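PDB 3IQZ: F420-dependent methylenetetrahydromethanopterin dehydrogenase from Methanopyrus kandleri, which catalyses the reversible, coenzyme F420-dependent interconversion of methenyl- and methylene-tetrahydromethanopterin in methanogenesis from carbon dioxide. Local coordinates for residues G12-S17 with G71-A76; A123-R128 with A138-D143. All coordinates share one frame; numbering follows the deposited sequence.

Overall arrangement
Both contacts are buried and both reach the same H4M molecule, but they lie at different distances from the middle of the chain. The centre of contact 1 is about 7 Å from the centre of the chain, at the carboxyl ends of the inner strands 4-10 and 67-71, whereas that of contact 2, about 14 Å from the same point, joins the loop after strand 115-119 to helix 134-150. No hydrogen bond crosses contact 1, where proline and leucine carbons pack on glycine-rich backbone. In contact 2 a tyrosine hydroxyl bonds to a loop carbonyl, and neighbouring polar groups hold the ligand. The two meet at Asn13 and Asn141, and Asn13 and Leu125 cover opposite faces of the pterin.

Contact 1: residues G12-S17 with G71-A76. With H4M (5,10-dimethylene tetrahydromethanopterin), chain G.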
loop_
_atom_site.group_PDB
_atom_site.type_symbol
_atom_site.label_atom_id
_atom_site.label_comp_id
_atom_site.label_asym_id
_atom_site.label_seq_id
_atom_site.Cartn_x
_atom_site.Cartn_y
_atom_site.Cartn_z
ATOM N N GLY A 12 16.349 -23.617 21.204
ATOM C CA GLY A 12 15.164 -22.823 20.913
ATOM C C GLY A 12 15.493 -21.769 19.856
ATOM O O GLY A 12 16.589 -21.748 19.293
ATOM N N ASN A 13 14.551 -20.872 19.581
ATOM C CA ASN A 13 14.765 -19.849 18.542
ATOM C C ASN A 13 14.240 -18.467 18.939
ATOM O O ASN A 13 13.139 -18.327 19.499
ATOM C CB ASN A 13 14.140 -20.281 17.236
ATOM C CG ASN A 13 14.619 -19.436 16.030
ATOM O OD1 ASN A 13 15.788 -19.449 15.665
ATOM N ND2 ASN A 13 13.704 -18.709 15.428
ATOM N N LEU A 14 15.060 -17.459 18.664
ATOM C CA LEU A 14 14.733 -16.059 18.860
ATOM C C LEU A 14 15.230 -15.372 17.629
ATOM O O LEU A 14 16.184 -15.846 16.990
ATOM C CB LEU A 14 15.487 -15.510 20.075
ATOM C CG LEU A 14 14.836 -15.019 21.375
ATOM C CD1 LEU A 14 13.470 -15.632 21.740
ATOM C CD2 LEU A 14 15.827 -15.153 22.488
ATOM N N GLY A 15 14.598 -14.263 17.237
ATOM C CA GLY A 15 15.126 -13.554 16.062
ATOM C C GLY A 15 16.609 -13.270 16.265
ATOM O O GLY A 15 17.408 -13.487 15.395
ATOM N N THR A 16 16.984 -12.798 17.447
ATOM C CA THR A 16 18.351 -12.386 17.659
ATOM C C THR A 16 19.290 -13.563 17.656
ATOM O O THR A 16 20.401 -13.471 17.117
ATOM C CB THR A 16 18.494 -11.636 18.951
ATOM O OG1 THR A 16 17.588 -10.539 18.931
ATOM C CG2 THR A 16 19.899 -11.094 19.105
ATOM N N SER A 17 18.860 -14.691 18.202
ATOM C CA SER A 17 19.822 -15.780 18.337
ATOM C C SER A 17 20.020 -16.470 16.999
ATOM O O SER A 17 21.067 -17.033 16.737
ATOM C CB SER A 17 19.464 -16.766 19.461
ATOM O OG SER A 17 18.294 -17.502 19.163
ATOM N N GLY A 71 22.350 -18.511 23.162
ATOM C CA GLY A 71 21.209 -17.736 22.703
ATOM C C GLY A 71 19.910 -18.510 22.554
ATOM O O GLY A 71 19.887 -19.595 21.955
ATOM N N GLY A 72 18.829 -17.945 23.104
ATOM C CA GLY A 72 17.510 -18.532 22.954
ATOM C C GLY A 72 16.499 -17.994 23.923
ATOM O O GLY A 72 16.782 -17.086 24.725
ATOM N N PRO A 73 15.288 -18.547 23.866
ATOM C CA PRO A 73 14.233 -17.978 24.678
ATOM C C PRO A 73 14.450 -18.102 26.184
ATOM O O PRO A 73 15.139 -19.003 26.662
ATOM C CB PRO A 73 12.992 -18.764 24.250
ATOM C CG PRO A 73 13.304 -19.212 22.844
ATOM C CD PRO A 73 14.782 -19.501 22.865
ATOM N N ASN A 74 13.866 -17.154 26.902
ATOM C CA ASN A 74 13.751 -17.185 28.357
ATOM C C ASN A 74 14.929 -17.721 29.160
ATOM O O ASN A 74 14.909 -18.873 29.597
ATOM C CB ASN A 74 12.501 -17.956 28.768
ATOM C CG ASN A 74 12.061 -17.613 30.161
ATOM O OD1 ASN A 74 12.784 -16.952 30.913
ATOM N ND2 ASN A 74 10.874 -18.066 30.530
ATOM N N PRO A 75 15.947 -16.874 29.387
ATOM C CA PRO A 75 17.066 -17.239 30.261
ATOM C C PRO A 75 16.638 -17.714 31.665
ATOM O O PRO A 75 17.429 -18.380 32.349
ATOM C CB PRO A 75 17.873 -15.937 30.351
ATOM C CG PRO A 75 17.601 -15.244 29.062
ATOM C CD PRO A 75 16.172 -15.588 28.695
ATOM N N ALA A 76 15.414 -17.387 32.094
ATOM C CA ALA A 76 14.925 -17.851 33.396
ATOM C C ALA A 76 14.305 -19.250 33.387
ATOM O O ALA A 76 13.996 -19.785 34.443
ATOM C CB ALA A 76 13.928 -16.844 34.008
HETATM N N1 H4M G . 10.698 -18.268 16.523
HETATM C C2 H4M G . 10.884 -17.103 17.183
HETATM N NA2 H4M G . 11.527 -16.072 16.595
HETATM N N3 H4M G . 10.440 -16.948 18.443
HETATM C C4 H4M G . 9.794 -17.940 19.086
HETATM O OH4 H4M G . 9.396 -17.757 20.262
HETATM C C4A H4M G . 9.589 -19.143 18.431
HETATM N N5 H4M G . 8.934 -20.229 19.031
HETATM C C6 H4M G . 9.310 -21.550 18.575
HETATM C C7 H4M G . 9.040 -21.502 17.073
HETATM C C7M H4M G . 9.338 -22.869 16.480
HETATM N N8 H4M G . 9.868 -20.465 16.467
HETATM C C8A H4M G . 10.058 -19.293 17.127
HETATM C C9 H4M G . 8.365 -22.469 19.342
HETATM C C9M H4M G . 9.055 -23.790 19.663
HETATM C C10 H4M G . 8.569 -20.349 20.437
HETATM N N10 H4M G . 8.135 -21.742 20.585
HETATM C C11 H4M G . 5.183 -22.957 23.332
HETATM C C12 H4M G . 5.484 -23.761 22.225
HETATM C C13 H4M G . 6.463 -23.357 21.309
HETATM C C14 H4M G . 7.149 -22.156 21.496
HETATM C C15 H4M G . 6.848 -21.368 22.609
HETATM C C16 H4M G . 5.876 -21.767 23.515
HETATM C CX1 H4M G . 4.148 -23.364 24.359
HETATM C CX2 H4M G . 2.787 -23.666 23.753
HETATM C CX3 H4M G . 1.901 -24.420 24.753
HETATM C CX4 H4M G . 0.481 -24.615 24.244
HETATM C CX5 H4M G . 0.329 -25.923 23.466
HETATM O OX2 H4M G . 2.163 -22.423 23.391
HETATM O OX3 H4M G . 2.430 -25.718 24.968
HETATM O OX4 H4M G . -0.426 -24.600 25.364
HETATM O OX5 H4M G . -1.046 -26.087 23.119
HETATM O O5J H4M G . -5.188 -29.114 22.770
HETATM C C5J H4M G . -4.477 -28.599 21.659
HETATM C C4J H4M G . -3.669 -27.373 22.053
HETATM O O4J H4M G . -2.812 -27.579 23.187
HETATM C C3J H4M G . -2.771 -27.098 20.864
HETATM O O3J H4M G . -2.777 -25.687 20.621
HETATM C C2J H4M G . -1.429 -27.652 21.324
HETATM O O2J H4M G . -0.328 -27.006 20.689
HETATM C C1J H4M G . -1.438 -27.428 22.835
HETATM P PA H4M G . -4.990 -30.650 23.257
HETATM O O1A H4M G . -6.320 -31.248 22.846
HETATM O O2A H4M G . -3.777 -31.191 22.506
HETATM O O3A H4M G . -4.763 -30.528 24.752
#
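Two peptide planes of 71-76 are each covered on one face by a side chain of 12-17. Leu14 CD2 stands over the Gly72-Pro73 peptide, 3.1 Å from Gly72 O, and Ser17 CB stands almost straight above the Gly71 carbonyl carbon, 3.6 Å from Gly71 C. The Pro73 ring turns its CG and CD corner to the backbone of residues 12-17: CG meets Asn13 O at 3.5 Å and CD comes within 3.6 Å of Asn13 N. Leu14 and Pro73 lie alongside with their ends pointing opposite ways, Leu14 CD1 3.8 Å from Pro73 CG. The leucine's torsions are far from staggered (chi1 -115°), and its close approach to the Gly72 carbonyl suggests either tight packing or a poorly defined side chain. With an alanine here, the Pro73 ring and the peptide before it would probably lose their apolar cover, leaving a gap beside the loop. Close backbone approach also depends on glycines: a CB on Gly12 would collide with Pro73 CD, and one on Gly71 with Ser17 CB. Asn13 O also rests over the pterin face, 3.2 Å from H4M N3. Leu14 is the N-cap residue of helix 15-19, whose first amides, on Gly15 and Thr16, bond to Asp122. Gly71 pairs with Ile9 of strand 4-10 and Gly72 with Ile97 of strand 94-98, so the contact sits at the carboxyl ends of the parallel strands, where open alpha/beta folds commonly place their binding sites.

Contact 2: residues A123-R128 with A138-D143; sequences AMLGAR and AIYNAD. With H4M (5,10-dimethylene tetrahydromethanopterin), chain G.
Tyr140 carries its CG anti to the backbone N (chi1 174°), which extends the ring from helix 134-150 to the loop at Ala123 and Leu125. The backbone of Leu125 puts CB over the centre of the tyrosine ring, a CH-pi contact 3.5 Å from the centroid, and the cramped first torsion, CG between backbone N and carbonyl carbon (chi1 49°), then sends CG and the two methyls to the pterin face, Leu125 CD2 lying 3.3 Å from H4M C8A. At the rim, Tyr140 OH gives a 2.6 Å hydrogen bond to Ala123 O, approaching from above the carbonyl plane. Tyr140 also meets His238 of helix 227-257. One residue on, the Asn141 amide grips the pterin twice: H4M NA2 donates to OD1 at 2.6 Å, nearly straight at 166°, and ND2 donates to H4M N1 at 3.0 Å. Asn141 ND2 also bonds to Met137 O, which is likely to fix the amide's rotation. Ala127 O accepts from H4M OX2 (2.6 Å), and Arg128 NH2 bonds to H4M OX5. The chemistry of this H4M pocket is consistent with recognition by shape and polarity: an apolar bed, a matched amide, and polar groups along the tail.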
loop_
_atom_site.group_PDB
_atom_site.type_symbol
_atom_site.label_atom_id
_atom_site.label_comp_id
_atom_site.label_asym_id
_atom_site.label_seq_id
_atom_site.Cartn_x
_atom_site.Cartn_y
_atom_site.Cartn_z
ATOM N N ALA A 123 9.860 -11.100 20.436
ATOM C CA ALA A 123 8.659 -11.591 21.117
ATOM C C ALA A 123 8.352 -13.039 20.775
ATOM O O ALA A 123 8.498 -13.459 19.614
ATOM C CB ALA A 123 7.477 -10.726 20.733
ATOM N N MET A 124 7.902 -13.792 21.768
ATOM C CA MET A 124 7.418 -15.150 21.561
ATOM C C MET A 124 6.218 -15.134 20.615
ATOM O O MET A 124 5.343 -14.257 20.707
ATOM C CB MET A 124 7.017 -15.773 22.887
ATOM C CG MET A 124 6.647 -17.246 22.804
ATOM S SD MET A 124 5.909 -17.900 24.363
ATOM C CE MET A 124 4.211 -17.392 24.158
ATOM N N LEU A 125 6.178 -16.103 19.717
ATOM C CA LEU A 125 5.106 -16.226 18.730
ATOM C C LEU A 125 3.916 -17.024 19.277
ATOM O O LEU A 125 3.946 -17.504 20.408
ATOM C CB LEU A 125 5.637 -16.848 17.440
ATOM C CG LEU A 125 6.469 -18.132 17.560
ATOM C CD1 LEU A 125 5.683 -19.269 18.228
ATOM C CD2 LEU A 125 7.015 -18.588 16.197
ATOM N N GLY A 126 2.871 -17.176 18.459
ATOM C CA GLY A 126 1.602 -17.754 18.955
ATOM C C GLY A 126 1.636 -19.261 18.746
ATOM O O GLY A 126 1.074 -19.801 17.779
ATOM N N ALA A 127 2.321 -19.939 19.652
ATOM C CA ALA A 127 2.612 -21.343 19.453
ATOM C C ALA A 127 1.471 -22.243 19.940
ATOM O O ALA A 127 1.603 -22.953 20.946
ATOM C CB ALA A 127 3.917 -21.710 20.152
ATOM N N ARG A 128 0.349 -22.207 19.227
ATOM C CA ARG A 128 -0.715 -23.186 19.426
ATOM C C ARG A 128 -0.815 -24.043 18.166
ATOM O O ARG A 128 -0.765 -23.504 17.052
ATOM C CB ARG A 128 -2.033 -22.485 19.663
ATOM C CG ARG A 128 -2.141 -21.813 21.054
ATOM C CD ARG A 128 -2.110 -22.829 22.182
ATOM N NE ARG A 128 -2.785 -22.318 23.362
ATOM C CZ ARG A 128 -3.204 -23.063 24.381
ATOM N NH1 ARG A 128 -3.824 -22.485 25.419
ATOM N NH2 ARG A 128 -3.018 -24.377 24.371
ATOM N N ALA A 138 7.681 -19.625 10.100
ATOM C CA ALA A 138 8.666 -18.943 9.273
ATOM C C ALA A 138 8.208 -17.541 8.835
ATOM O O ALA A 138 9.009 -16.608 8.720
ATOM C CB ALA A 138 8.998 -19.812 8.032
ATOM N N ILE A 139 6.926 -17.395 8.541
ATOM C CA ILE A 139 6.420 -16.086 8.195
ATOM C C ILE A 139 6.588 -15.116 9.363
ATOM O O ILE A 139 6.952 -13.944 9.173
ATOM C CB ILE A 139 4.944 -16.154 7.805
ATOM C CG1 ILE A 139 4.829 -16.826 6.439
ATOM C CG2 ILE A 139 4.280 -14.732 7.847
ATOM C CD1 ILE A 139 3.428 -17.121 6.023
ATOM N N TYR A 140 6.342 -15.617 10.574
ATOM C CA TYR A 140 6.449 -14.761 11.762
ATOM C C TYR A 140 7.907 -14.329 11.914
ATOM O O TYR A 140 8.198 -13.155 12.233
ATOM C CB TYR A 140 6.006 -15.521 12.995
ATOM C CG TYR A 140 6.224 -14.750 14.286
ATOM C CD1 TYR A 140 5.217 -13.957 14.809
ATOM C CD2 TYR A 140 7.441 -14.815 14.971
ATOM C CE1 TYR A 140 5.406 -13.267 15.986
ATOM C CE2 TYR A 140 7.647 -14.119 16.142
ATOM C CZ TYR A 140 6.612 -13.344 16.654
ATOM O OH TYR A 140 6.769 -12.618 17.818
ATOM N N ASN A 141 8.817 -15.275 11.687
ATOM C CA ASN A 141 10.242 -15.012 11.845
ATOM C C ASN A 141 10.763 -14.017 10.808
ATOM O O ASN A 141 11.680 -13.263 11.082
ATOM C CB ASN A 141 11.047 -16.341 11.840
ATOM C CG ASN A 141 11.216 -16.928 13.255
ATOM O OD1 ASN A 141 12.058 -16.465 14.041
ATOM N ND2 ASN A 141 10.389 -17.916 13.593
ATOM N N ALA A 142 10.204 -14.043 9.595
ATOM C CA ALA A 142 10.576 -13.065 8.537
ATOM C C ALA A 142 10.154 -11.644 8.980
ATOM O O ALA A 142 10.932 -10.681 8.867
ATOM C CB ALA A 142 9.931 -13.414 7.232
ATOM N N ASP A 143 8.926 -11.528 9.474
ATOM C CA ASP A 143 8.421 -10.256 9.948
ATOM C C ASP A 143 9.271 -9.724 11.117
ATOM O O ASP A 143 9.673 -8.562 11.124
ATOM C CB ASP A 143 6.945 -10.392 10.361
ATOM C CG ASP A 143 6.008 -10.401 9.151
ATOM O OD1 ASP A 143 6.389 -9.848 8.102
ATOM O OD2 ASP A 143 4.894 -10.953 9.245
HETATM N N1 H4M G . 10.698 -18.268 16.523
HETATM C C2 H4M G . 10.884 -17.103 17.183
HETATM N NA2 H4M G . 11.527 -16.072 16.595
HETATM N N3 H4M G . 10.440 -16.948 18.443
HETATM C C4 H4M G . 9.794 -17.940 19.086
HETATM O OH4 H4M G . 9.396 -17.757 20.262
HETATM C C4A H4M G . 9.589 -19.143 18.431
HETATM N N5 H4M G . 8.934 -20.229 19.031
HETATM C C6 H4M G . 9.310 -21.550 18.575
HETATM C C7 H4M G . 9.040 -21.502 17.073
HETATM C C7M H4M G . 9.338 -22.869 16.480
HETATM N N8 H4M G . 9.868 -20.465 16.467
HETATM C C8A H4M G . 10.058 -19.293 17.127
HETATM C C9 H4M G . 8.365 -22.469 19.342
HETATM C C9M H4M G . 9.055 -23.790 19.663
HETATM C C10 H4M G . 8.569 -20.349 20.437
HETATM N N10 H4M G . 8.135 -21.742 20.585
HETATM C C11 H4M G . 5.183 -22.957 23.332
HETATM C C12 H4M G . 5.484 -23.761 22.225
HETATM C C13 H4M G . 6.463 -23.357 21.309
HETATM C C14 H4M G . 7.149 -22.156 21.496
HETATM C C15 H4M G . 6.848 -21.368 22.609
HETATM C C16 H4M G . 5.876 -21.767 23.515
HETATM C CX1 H4M G . 4.148 -23.364 24.359
HETATM C CX2 H4M G . 2.787 -23.666 23.753
HETATM C CX3 H4M G . 1.901 -24.420 24.753
HETATM C CX4 H4M G . 0.481 -24.615 24.244
HETATM C CX5 H4M G . 0.329 -25.923 23.466
HETATM O OX2 H4M G . 2.163 -22.423 23.391
HETATM O OX3 H4M G . 2.430 -25.718 24.968
HETATM O OX4 H4M G . -0.426 -24.600 25.364
HETATM O OX5 H4M G . -1.046 -26.087 23.119
HETATM O O5J H4M G . -5.188 -29.114 22.770
HETATM C C5J H4M G . -4.477 -28.599 21.659
HETATM C C4J H4M G . -3.669 -27.373 22.053
HETATM O O4J H4M G . -2.812 -27.579 23.187
HETATM C C3J H4M G . -2.771 -27.098 20.864
HETATM O O3J H4M G . -2.777 -25.687 20.621
HETATM C C2J H4M G . -1.429 -27.652 21.324
HETATM O O2J H4M G . -0.328 -27.006 20.689
HETATM C C1J H4M G . -1.438 -27.428 22.835
HETATM P PA H4M G . -4.990 -30.650 23.257
HETATM O O1A H4M G . -6.320 -31.248 22.846
HETATM O O2A H4M G . -3.777 -31.191 22.506
HETATM O O3A H4M G . -4.763 -30.528 24.752
#